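Aryl acylamidase (bacterium CSBL00001, PDB 4YJ6) probably hydrolyses aryl acylamides to an aromatic amine and a carboxylate, as a member of the amidase signature enzyme family. Local coordinates at residues F216-P220 with M325-P329; V135-R139 with T330-M334; V8-A13 with V171-P177. All blocks are in the same frame, centred on the assembly; numbering follows the deposited sequence.

The chain enters at 8-13, in the loop before helix 13-21, and contact 3 closes its loop at 171-177, where helix 165-172 ends. By then 135-139, in the loop after strand 126-131, has gone by; it meets 330-334 in contact 2, so contacts 2 and 3 cross along the chain. Contact 1 is nested within contact 2: 216-220, in the loop between strands 198-201 and 223-228, closes on 325-329. Both loops are thus tied to helix 315-339, side by side, and I326 of contact 1 packs on F138 of contact 2. Contact 3 fastens the N-terminal segment on the opposite side of the chain's centre, about 31 Å from contact 2 between centres.

Contact 1 (F216-P220 with M325-P329); sequences FHPGP and MIAIP
G219 passes so close to helix 315-339 that its CA lies 4.5 Å from that of M325; from there the loop draws off to 6.7 Å between the CA atoms of H217 and P329, where the helix is kinked because P329 N has no bond to the turn before. The closest backbone approach is a CA-H...O contact, G219 CA to M325 O at 3.4 Å. A side chain at G219 would collide with the ring of the following P220, so the glycine suits the loop itself. The two prolines flanking this glycine do most of the packing. P218 turns its CG onto the CG2 branch of I328, a tight 3.5 Å; chi1 of -66° sets that methyl anti to the backbone N. P220 lies at about a right angle to I326, which meets it at CD and CG, CD being 3.6 Å from the CD1 methyl. M325, a selenomethionine, comes in over the P220 ring at its N and CA: its chain bends at chi3 (64°), which brings CE back to 3.5 Å from P220 N, while its CB faces the P218 carbonyl. The imidazole of H217 meets P329 CG obliquely, ND1 being nearest at 4.3 Å. H217 turns the edge of this ring to its own loop, where ND1 accepts the G219 N-H at 2.9 Å, the donor lying 17° out of the ring plane; this bond probably helps to hold the loop's course between the two prolines. F438 of helix 434-439 covers M325, and a bound phosphate, probably from the crystallisation liquor, lies by the I326 side chain. Between loop and helix the grip is thus one of shape: rigid proline rings and aliphatic branches fit together.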
ATOM      1  N   PHE A 216      13.531  -2.232 -17.160  1.00 15.08           N
ATOM      2  CA  PHE A 216      14.068  -3.555 -16.925  1.00 16.91           C
ATOM      3  C   PHE A 216      15.037  -3.494 -15.737  1.00 20.11           C
ATOM      4  O   PHE A 216      16.065  -4.135 -15.718  1.00 22.39           O
ATOM      5  CB  PHE A 216      14.729  -4.073 -18.220  1.00 16.28           C
ATOM      6  CG  PHE A 216      13.725  -4.329 -19.321  1.00 16.27           C
ATOM      7  CD1 PHE A 216      13.002  -5.508 -19.351  1.00 17.39           C
ATOM      8  CD2 PHE A 216      13.471  -3.362 -20.301  1.00 14.23           C
ATOM      9  CE1 PHE A 216      12.052  -5.736 -20.343  1.00 14.47           C
ATOM     10  CE2 PHE A 216      12.520  -3.573 -21.305  1.00 14.33           C
ATOM     11  CZ  PHE A 216      11.795  -4.760 -21.323  1.00 14.41           C
ATOM     12  N   HIS A 217      14.656  -2.720 -14.731  1.00 19.20           N
ATOM     13  CA  HIS A 217      15.455  -2.612 -13.509  1.00 22.03           C
ATOM     14  C   HIS A 217      15.476  -3.905 -12.705  1.00 23.23           C
ATOM     15  O   HIS A 217      14.589  -4.794 -12.826  1.00 18.57           O
ATOM     16  CB  HIS A 217      14.917  -1.487 -12.620  1.00 21.24           C
ATOM     17  CG  HIS A 217      13.554  -1.777 -12.086  1.00 23.82           C
ATOM     18  ND1 HIS A 217      13.348  -2.540 -10.954  1.00 22.94           N
ATOM     19  CD2 HIS A 217      12.326  -1.486 -12.576  1.00 23.72           C
ATOM     20  CE1 HIS A 217      12.047  -2.687 -10.753  1.00 21.58           C
ATOM     21  NE2 HIS A 217      11.404  -2.055 -11.722  1.00 21.52           N
ATOM     22  N   PRO A 218      16.488  -4.015 -11.841  1.00 22.02           N
ATOM     23  CA  PRO A 218      16.723  -5.258 -11.111  1.00 20.96           C
ATOM     24  C   PRO A 218      16.009  -5.328  -9.763  1.00 20.88           C
ATOM     25  O   PRO A 218      16.367  -6.177  -8.935  1.00 19.95           O
ATOM     26  CB  PRO A 218      18.246  -5.241 -10.907  1.00 23.79           C
ATOM     27  CG  PRO A 218      18.578  -3.803 -10.823  1.00 22.63           C
ATOM     28  CD  PRO A 218      17.662  -3.121 -11.794  1.00 23.20           C
ATOM     29  N   GLY A 219      15.024  -4.464  -9.530  1.00 18.23           N
ATOM     30  CA  GLY A 219      14.339  -4.467  -8.249  1.00 16.99           C
ATOM     31  C   GLY A 219      13.281  -5.564  -8.147  1.00 14.33           C
ATOM     32  O   GLY A 219      13.063  -6.357  -9.073  1.00 15.56           O
ATOM     33  N   PRO A 220      12.627  -5.656  -6.992  1.00 14.73           N
ATOM     34  CA  PRO A 220      11.478  -6.571  -6.845  1.00 12.89           C
ATOM     35  C   PRO A 220      10.296  -6.090  -7.684  1.00 13.74           C
ATOM     36  O   PRO A 220      10.319  -4.995  -8.283  1.00 11.40           O
ATOM     37  CB  PRO A 220      11.105  -6.448  -5.366  1.00 12.51           C
ATOM     38  CG  PRO A 220      12.080  -5.505  -4.751  1.00 16.37           C
ATOM     39  CD  PRO A 220      12.794  -4.764  -5.837  1.00 17.10           C
HETATM   40  N   MSE A 325      18.213  -5.398  -3.796  1.00 13.29           N
HETATM   41  CA  MSE A 325      17.431  -5.229  -5.023  1.00 15.50           C
HETATM   42  C   MSE A 325      16.762  -3.866  -5.131  1.00 15.26           C
HETATM   43  O   MSE A 325      16.734  -3.284  -6.215  1.00 15.57           O
HETATM   44  CB  MSE A 325      16.380  -6.344  -5.106  1.00 14.76           C
HETATM   45  CG  MSE A 325      17.049  -7.612  -5.402  1.00 15.26           C
HETATM   46 SE   MSE A 325      15.712  -8.989  -5.071  1.00 44.71          SE
HETATM   47  CE  MSE A 325      14.426  -8.559  -6.391  1.00 21.03           C
ATOM     48  N   ILE A 326      16.229  -3.349  -4.028  1.00 12.92           N
ATOM     49  CA  ILE A 326      15.626  -2.007  -4.019  1.00 14.05           C
ATOM     50  C   ILE A 326      16.703  -0.922  -4.129  1.00 14.78           C
ATOM     51  O   ILE A 326      16.525   0.142  -4.744  1.00 13.63           O
ATOM     52  CB  ILE A 326      14.837  -1.788  -2.678  1.00 16.12           C
ATOM     53  CG1 ILE A 326      13.602  -2.688  -2.669  1.00 17.22           C
ATOM     54  CG2 ILE A 326      14.454  -0.277  -2.491  1.00 18.97           C
ATOM     55  CD1 ILE A 326      12.400  -2.080  -3.444  1.00 17.61           C
ATOM     56  N   ALA A 327      17.842  -1.192  -3.513  1.00 12.83           N
ATOM     57  CA  ALA A 327      18.904  -0.192  -3.465  1.00 13.68           C
ATOM     58  C   ALA A 327      19.471   0.114  -4.862  1.00 14.59           C
ATOM     59  O   ALA A 327      19.879   1.224  -5.099  1.00 13.64           O
ATOM     60  CB  ALA A 327      20.047  -0.675  -2.515  1.00 13.77           C
ATOM     61  N   ILE A 328      19.531  -0.861  -5.776  1.00 14.88           N
ATOM     62  CA  ILE A 328      20.161  -0.618  -7.070  1.00 13.87           C
ATOM     63  C   ILE A 328      19.448   0.506  -7.836  1.00 15.40           C
ATOM     64  O   ILE A 328      20.070   1.494  -8.239  1.00 13.49           O
ATOM     65  CB  ILE A 328      20.305  -1.927  -7.910  1.00 12.96           C
ATOM     66  CG1 ILE A 328      21.292  -2.868  -7.200  1.00 16.68           C
ATOM     67  CG2 ILE A 328      20.814  -1.603  -9.326  1.00 17.30           C
ATOM     68  CD1 ILE A 328      21.241  -4.338  -7.680  1.00 19.53           C
ATOM     69  N   PRO A 329      18.122   0.403  -8.005  1.00 14.65           N
ATOM     70  CA  PRO A 329      17.465   1.550  -8.661  1.00 15.73           C
ATOM     71  C   PRO A 329      17.434   2.805  -7.806  1.00 16.18           C
ATOM     72  O   PRO A 329      17.309   3.892  -8.348  1.00 15.67           O
ATOM     73  CB  PRO A 329      16.027   1.063  -8.925  1.00 18.64           C
ATOM     74  CG  PRO A 329      15.932  -0.305  -8.326  1.00 19.92           C
ATOM     75  CD  PRO A 329      17.257  -0.776  -7.860  1.00 15.44           C
TER

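Contact 2 (V135-R139 with T330-M334); sequences VYGFR and TVASM
T330 OG1 is held from two directions: it bonds to I326 O one turn back in helix 315-339, and it accepts a hydrogen bond of 2.8 Å from a water that also donates to Y136 O. The water therefore bridges this buried join between the helix and the loop 135-139 of the amidase fold; at the heart of the join is a CH-pi contact on the tyrosine ring. With chi1 at -61°, T330 sends OG1 to the water and swings its methyl round anti to the backbone N, where CG2 sits over the middle of the Y136 ring, 3.6 Å from the centroid and 11° off the normal. One turn further on, S333 comes to the edge of the same ring, near its plane, and its OG shares a 2.7 Å hydrogen bond with Y136 OH; either hydroxyl could give the proton. L97 and I100 also touch the tyrosine. F138, centre of an inverse gamma turn, presents its ring edge to T330 OG1 and meets the ring of W359 in helix 354-363. The selenomethionine M334 adds an oblique Met-aromatic contact, its SE 5.2 Å from the Y136 centroid, and its CG lies 3.7 Å from Y136 CZ.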
ATOM      1  N   VAL A 135      11.600   8.203   3.290  1.00 12.98           N
ATOM      2  CA  VAL A 135      12.521   8.529   2.211  1.00 14.12           C
ATOM      3  C   VAL A 135      12.758   7.313   1.325  1.00 13.43           C
ATOM      4  O   VAL A 135      13.092   6.246   1.807  1.00 13.46           O
ATOM      5  CB  VAL A 135      13.878   9.054   2.765  1.00 14.87           C
ATOM      6  CG1 VAL A 135      14.935   9.111   1.659  1.00 14.73           C
ATOM      7  CG2 VAL A 135      13.679  10.431   3.471  1.00 16.49           C
ATOM      8  N   TYR A 136      12.550   7.496   0.023  1.00 12.81           N
ATOM      9  CA  TYR A 136      12.754   6.441  -0.979  1.00 14.89           C
ATOM     10  C   TYR A 136      11.941   5.174  -0.671  1.00 13.89           C
ATOM     11  O   TYR A 136      12.235   4.095  -1.206  1.00 14.06           O
ATOM     12  CB  TYR A 136      14.254   6.099  -1.130  1.00 13.59           C
ATOM     13  CG  TYR A 136      14.996   6.971  -2.133  1.00 13.30           C
ATOM     14  CD1 TYR A 136      14.637   6.952  -3.465  1.00 14.76           C
ATOM     15  CD2 TYR A 136      16.067   7.805  -1.749  1.00 13.09           C
ATOM     16  CE1 TYR A 136      15.308   7.733  -4.408  1.00 15.56           C
ATOM     17  CE2 TYR A 136      16.743   8.584  -2.678  1.00 15.68           C
ATOM     18  CZ  TYR A 136      16.355   8.548  -4.000  1.00 15.03           C
ATOM     19  OH  TYR A 136      16.995   9.307  -4.955  1.00 16.20           O
ATOM     20  N   GLY A 137      10.883   5.314   0.123  1.00 12.96           N
ATOM     21  CA  GLY A 137      10.060   4.162   0.498  1.00 13.34           C
ATOM     22  C   GLY A 137      10.795   3.124   1.352  1.00 13.68           C
ATOM     23  O   GLY A 137      10.280   2.037   1.559  1.00 14.71           O
ATOM     24  N   PHE A 138      11.975   3.464   1.880  1.00 13.50           N
ATOM     25  CA  PHE A 138      12.917   2.402   2.301  1.00 13.59           C
ATOM     26  C   PHE A 138      12.722   2.027   3.782  1.00 12.78           C
ATOM     27  O   PHE A 138      13.675   2.023   4.577  1.00 14.27           O
ATOM     28  CB  PHE A 138      14.376   2.812   1.976  1.00 14.47           C
ATOM     29  CG  PHE A 138      15.289   1.644   1.613  1.00 15.64           C
ATOM     30  CD1 PHE A 138      15.719   0.747   2.573  1.00 20.00           C
ATOM     31  CD2 PHE A 138      15.748   1.481   0.323  1.00 20.36           C
ATOM     32  CE1 PHE A 138      16.582  -0.334   2.226  1.00 18.42           C
ATOM     33  CE2 PHE A 138      16.586   0.400  -0.022  1.00 21.73           C
ATOM     34  CZ  PHE A 138      16.990  -0.497   0.948  1.00 18.71           C
ATOM     35  N   ARG A 139      11.477   1.717   4.141  1.00 12.88           N
ATOM     36  CA  ARG A 139      11.133   1.124   5.446  1.00 14.14           C
ATOM     37  C   ARG A 139       9.623   0.954   5.545  1.00 14.73           C
ATOM     38  O   ARG A 139       8.861   1.606   4.822  1.00 14.42           O
ATOM     39  CB  ARG A 139      11.603   1.990   6.633  1.00 15.51           C
ATOM     40  CG  ARG A 139      11.155   3.462   6.516  1.00 15.25           C
ATOM     41  CD  ARG A 139      11.785   4.366   7.608  1.00 15.57           C
ATOM     42  NE  ARG A 139      13.226   4.469   7.436  1.00 14.39           N
ATOM     43  CZ  ARG A 139      14.110   4.678   8.409  1.00 17.94           C
ATOM     44  NH1 ARG A 139      13.719   4.798   9.675  1.00 18.01           N
ATOM     45  NH2 ARG A 139      15.402   4.755   8.098  1.00 14.70           N
ATOM     46  N   THR A 330      17.543   2.670  -6.487  1.00 13.83           N
ATOM     47  CA  THR A 330      17.601   3.858  -5.640  1.00 14.86           C
ATOM     48  C   THR A 330      18.909   4.604  -5.930  1.00 13.92           C
ATOM     49  O   THR A 330      18.938   5.823  -6.040  1.00 15.62           O
ATOM     50  CB  THR A 330      17.515   3.455  -4.161  1.00 14.33           C
ATOM     51  OG1 THR A 330      16.258   2.799  -3.943  1.00 14.06           O
ATOM     52  CG2 THR A 330      17.565   4.694  -3.286  1.00 15.27           C
ATOM     53  N   VAL A 331      20.003   3.855  -6.076  1.00 12.77           N
ATOM     54  CA  VAL A 331      21.284   4.480  -6.388  1.00 17.47           C
ATOM     55  C   VAL A 331      21.185   5.162  -7.743  1.00 17.69           C
ATOM     56  O   VAL A 331      21.689   6.264  -7.911  1.00 16.13           O
ATOM     57  CB  VAL A 331      22.422   3.458  -6.405  1.00 15.79           C
ATOM     58  CG1 VAL A 331      23.714   4.050  -7.060  1.00 17.62           C
ATOM     59  CG2 VAL A 331      22.719   2.986  -4.979  1.00 14.97           C
ATOM     60  N   ALA A 332      20.538   4.513  -8.718  1.00 15.72           N
ATOM     61  CA  ALA A 332      20.392   5.127 -10.035  1.00 19.72           C
ATOM     62  C   ALA A 332      19.650   6.445  -9.948  1.00 20.58           C
ATOM     63  O   ALA A 332      20.026   7.415 -10.618  1.00 19.22           O
ATOM     64  CB  ALA A 332      19.665   4.167 -11.015  1.00 18.46           C
ATOM     65  N   SER A 333      18.590   6.497  -9.142  1.00 15.97           N
ATOM     66  CA  SER A 333      17.875   7.754  -8.902  1.00 18.40           C
ATOM     67  C   SER A 333      18.810   8.826  -8.309  1.00 18.81           C
ATOM     68  O   SER A 333      18.837   9.988  -8.763  1.00 18.14           O
ATOM     69  CB  SER A 333      16.690   7.518  -7.956  1.00 17.64           C
ATOM     70  OG  SER A 333      16.142   8.755  -7.500  1.00 16.92           O
HETATM   71  N   MSE A 334      19.567   8.459  -7.278  1.00 17.59           N
HETATM   72  CA  MSE A 334      20.462   9.432  -6.657  1.00 16.56           C
HETATM   73  C   MSE A 334      21.541   9.916  -7.624  1.00 17.86           C
HETATM   74  O   MSE A 334      21.890  11.088  -7.626  1.00 20.30           O
HETATM   75  CB  MSE A 334      21.114   8.841  -5.436  1.00 18.86           C
HETATM   76  CG  MSE A 334      20.069   8.626  -4.378  1.00 21.23           C
HETATM   77 SE   MSE A 334      20.833   7.772  -2.865  1.00 50.15          SE
HETATM   78  CE  MSE A 334      22.220   9.165  -2.411  1.00 20.53           C
TER
HETATM   79  O   HOH W   1      13.557   3.473  -3.755  1.00 19.56           O

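Contact 3 (V8-A13 with V171-P177); sequences VHWKSA and VADGIVP
This is a buried contact between a beta turn in the N-terminal segment, before helix 13-21, and the Schellman end of helix 165-172, on which it docks W10 and H9. The helix stops at G174, and the type II turn V8-K11 fits against it, with W10 in a left-handed backbone conformation. Two hydrogen bonds join the pieces. W10 N donates to G174 O at 3.1 Å, almost straight at 176° and on a lone pair of that oxygen. H9 NE2 donates to D173 O at 2.8 Å, nearly in the plane of its own ring; chi1 of -158° swings the imidazole anti to the backbone N, so that it reaches the neighbouring peptide, its CD2 edge drawn up to G174 O. The indole covers the glycine: G174 CA stands over the six-membered ring, 3.5 Å from its centroid, a CH-pi contact as close as it is because no side chain intervenes. W10 NE1 also lies above the imidazole of H9, while CH2 at the indole edge points at A172 O, 3.2 Å away. An alanine in place of W10 would probably keep the backbone bond but leave G174 CA without its cover and H9 without the neighbour over its ring, making it easier for the imidazole to turn away from D173 O. Further along, P177 CB fits 3.4 Å from K11 O, just where S12 caps helix 13-21 through E15 N. Helix 27-45 borders one side, its R41 and also R493 both forming salt bridges with D173; helix 488-491 packs P490 and A491 on W10, and P80 of strand 80-84 touches P177.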
ATOM      1  N   VAL A   8     -19.639  13.815   4.371  1.00 26.24           N
ATOM      2  CA  VAL A   8     -18.785  12.828   3.702  1.00 22.22           C
ATOM      3  C   VAL A   8     -17.927  11.943   4.644  1.00 20.95           C
ATOM      4  O   VAL A   8     -17.453  10.912   4.223  1.00 18.30           O
ATOM      5  CB  VAL A   8     -17.870  13.505   2.671  1.00 21.79           C
ATOM      6  CG1 VAL A   8     -18.724  14.284   1.659  1.00 22.94           C
ATOM      7  CG2 VAL A   8     -16.865  14.454   3.365  1.00 22.56           C
ATOM      8  N   HIS A   9     -17.717  12.338   5.891  1.00 17.58           N
ATOM      9  CA  HIS A   9     -16.880  11.546   6.801  1.00 17.46           C
ATOM     10  C   HIS A   9     -17.428  10.131   6.861  1.00 18.05           C
ATOM     11  O   HIS A   9     -18.637   9.935   7.052  1.00 18.12           O
ATOM     12  CB  HIS A   9     -16.895  12.172   8.205  1.00 19.74           C
ATOM     13  CG  HIS A   9     -15.724  11.795   9.062  1.00 18.82           C
ATOM     14  ND1 HIS A   9     -15.666  12.094  10.405  1.00 20.67           N
ATOM     15  CD2 HIS A   9     -14.557  11.168   8.768  1.00 19.57           C
ATOM     16  CE1 HIS A   9     -14.522  11.667  10.907  1.00 21.44           C
ATOM     17  NE2 HIS A   9     -13.824  11.104   9.932  1.00 19.39           N
ATOM     18  N   TRP A  10     -16.542   9.149   6.685  1.00 17.46           N
ATOM     19  CA  TRP A  10     -16.898   7.718   6.760  1.00 15.90           C
ATOM     20  C   TRP A  10     -17.769   7.151   5.620  1.00 16.87           C
ATOM     21  O   TRP A  10     -18.109   5.953   5.627  1.00 18.13           O
ATOM     22  CB  TRP A  10     -17.519   7.359   8.140  1.00 17.37           C
ATOM     23  CG  TRP A  10     -16.642   7.737   9.309  1.00 15.91           C
ATOM     24  CD1 TRP A  10     -16.861   8.743  10.231  1.00 15.67           C
ATOM     25  CD2 TRP A  10     -15.394   7.124   9.683  1.00 17.16           C
ATOM     26  NE1 TRP A  10     -15.823   8.787  11.137  1.00 16.99           N
ATOM     27  CE2 TRP A  10     -14.912   7.807  10.829  1.00 18.75           C
ATOM     28  CE3 TRP A  10     -14.641   6.062   9.160  1.00 15.30           C
ATOM     29  CZ2 TRP A  10     -13.702   7.466  11.461  1.00 16.35           C
ATOM     30  CZ3 TRP A  10     -13.449   5.721   9.778  1.00 14.32           C
ATOM     31  CH2 TRP A  10     -12.986   6.420  10.928  1.00 17.12           C
ATOM     32  N   LYS A  11     -18.140   7.966   4.640  1.00 15.54           N
ATOM     33  CA  LYS A  11     -18.899   7.452   3.517  1.00 16.17           C
ATOM     34  C   LYS A  11     -17.971   6.595   2.642  1.00 15.24           C
ATOM     35  O   LYS A  11     -16.787   6.938   2.487  1.00 14.91           O
ATOM     36  CB  LYS A  11     -19.470   8.580   2.669  1.00 15.93           C
ATOM     37  CG  LYS A  11     -20.544   9.383   3.403  1.00 20.97           C
ATOM     38  CD  LYS A  11     -21.895   8.651   3.392  1.00 25.46           C
ATOM     39  CE  LYS A  11     -23.037   9.601   3.832  1.00 30.23           C
ATOM     40  NZ  LYS A  11     -22.947   9.918   5.289  1.00 33.95           N
ATOM     41  N   SER A  12     -18.517   5.522   2.082  1.00 14.86           N
ATOM     42  CA  SER A  12     -17.744   4.691   1.148  1.00 12.77           C
ATOM     43  C   SER A  12     -17.647   5.331  -0.232  1.00 14.26           C
ATOM     44  O   SER A  12     -18.393   6.251  -0.564  1.00 12.92           O
ATOM     45  CB  SER A  12     -18.347   3.296   1.020  1.00 15.29           C
ATOM     46  OG  SER A  12     -19.563   3.342   0.317  1.00 15.27           O
ATOM     47  N   ALA A  13     -16.704   4.863  -1.046  1.00 13.17           N
ATOM     48  CA  ALA A  13     -16.649   5.328  -2.434  1.00 14.79           C
ATOM     49  C   ALA A  13     -17.942   4.962  -3.154  1.00 13.58           C
ATOM     50  O   ALA A  13     -18.455   5.753  -3.944  1.00 13.16           O
ATOM     51  CB  ALA A  13     -15.430   4.708  -3.169  1.00 15.48           C
ATOM     52  N   VAL A 171      -7.469   6.996   5.246  1.00 10.97           N
ATOM     53  CA  VAL A 171      -8.575   6.074   5.070  1.00 12.39           C
ATOM     54  C   VAL A 171      -9.059   5.549   6.430  1.00 13.38           C
ATOM     55  O   VAL A 171     -10.259   5.446   6.645  1.00 12.63           O
ATOM     56  CB  VAL A 171      -8.163   4.904   4.131  1.00 10.92           C
ATOM     57  CG1 VAL A 171      -9.264   3.807   4.057  1.00 11.92           C
ATOM     58  CG2 VAL A 171      -7.856   5.512   2.725  1.00 13.04           C
ATOM     59  N   ALA A 172      -8.123   5.227   7.323  1.00 10.91           N
ATOM     60  CA  ALA A 172      -8.489   4.684   8.626  1.00 13.20           C
ATOM     61  C   ALA A 172      -9.201   5.715   9.495  1.00 14.74           C
ATOM     62  O   ALA A 172      -9.979   5.335  10.390  1.00 14.75           O
ATOM     63  CB  ALA A 172      -7.252   4.132   9.357  1.00 12.48           C
ATOM     64  N   ASP A 173      -8.963   6.987   9.209  1.00 15.07           N
ATOM     65  CA  ASP A 173      -9.562   8.076   9.998  1.00 15.90           C
ATOM     66  C   ASP A 173     -10.842   8.571   9.330  1.00 15.70           C
ATOM     67  O   ASP A 173     -11.457   9.534   9.802  1.00 17.31           O
ATOM     68  CB  ASP A 173      -8.562   9.221  10.180  1.00 14.93           C
ATOM     69  CG  ASP A 173      -8.878  10.102  11.399  1.00 19.76           C
ATOM     70  OD1 ASP A 173      -9.235   9.545  12.444  1.00 19.05           O
ATOM     71  OD2 ASP A 173      -8.766  11.343  11.299  1.00 17.13           O
ATOM     72  N   GLY A 174     -11.260   7.920   8.239  1.00 12.78           N
ATOM     73  CA  GLY A 174     -12.545   8.221   7.635  1.00 12.73           C
ATOM     74  C   GLY A 174     -12.533   9.407   6.655  1.00 14.85           C
ATOM     75  O   GLY A 174     -13.592   9.799   6.164  1.00 13.73           O
ATOM     76  N   ILE A 175     -11.345   9.941   6.358  1.00 13.91           N
ATOM     77  CA  ILE A 175     -11.233  11.243   5.690  1.00 14.18           C
ATOM     78  C   ILE A 175     -11.471  11.126   4.188  1.00 15.77           C
ATOM     79  O   ILE A 175     -12.092  12.000   3.604  1.00 14.53           O
ATOM     80  CB  ILE A 175      -9.887  11.887   5.991  1.00 12.66           C
ATOM     81  CG1 ILE A 175      -9.827  12.251   7.487  1.00 13.86           C
ATOM     82  CG2 ILE A 175      -9.663  13.210   5.159  1.00 13.69           C
ATOM     83  CD1 ILE A 175      -8.451  12.586   7.987  1.00 14.44           C
ATOM     84  N   VAL A 176     -10.959  10.066   3.565  1.00 12.48           N
ATOM     85  CA  VAL A 176     -11.340   9.710   2.211  1.00 11.68           C
ATOM     86  C   VAL A 176     -11.594   8.194   2.195  1.00 13.65           C
ATOM     87  O   VAL A 176     -11.049   7.481   3.050  1.00 13.93           O
ATOM     88  CB  VAL A 176     -10.254  10.026   1.162  1.00 13.05           C
ATOM     89  CG1 VAL A 176     -10.159  11.579   0.888  1.00 10.73           C
ATOM     90  CG2 VAL A 176      -8.902   9.431   1.587  1.00 12.95           C
ATOM     91  N   PRO A 177     -12.415   7.712   1.246  1.00 10.98           N
ATOM     92  CA  PRO A 177     -12.757   6.274   1.271  1.00 13.50           C
ATOM     93  C   PRO A 177     -11.708   5.389   0.607  1.00 12.64           C
ATOM     94  O   PRO A 177     -11.686   4.193   0.857  1.00 13.30           O
ATOM     95  CB  PRO A 177     -14.078   6.201   0.487  1.00 13.81           C
ATOM     96  CG  PRO A 177     -13.990   7.415  -0.464  1.00 12.31           C
ATOM     97  CD  PRO A 177     -13.269   8.473   0.312  1.00 13.36           C
TER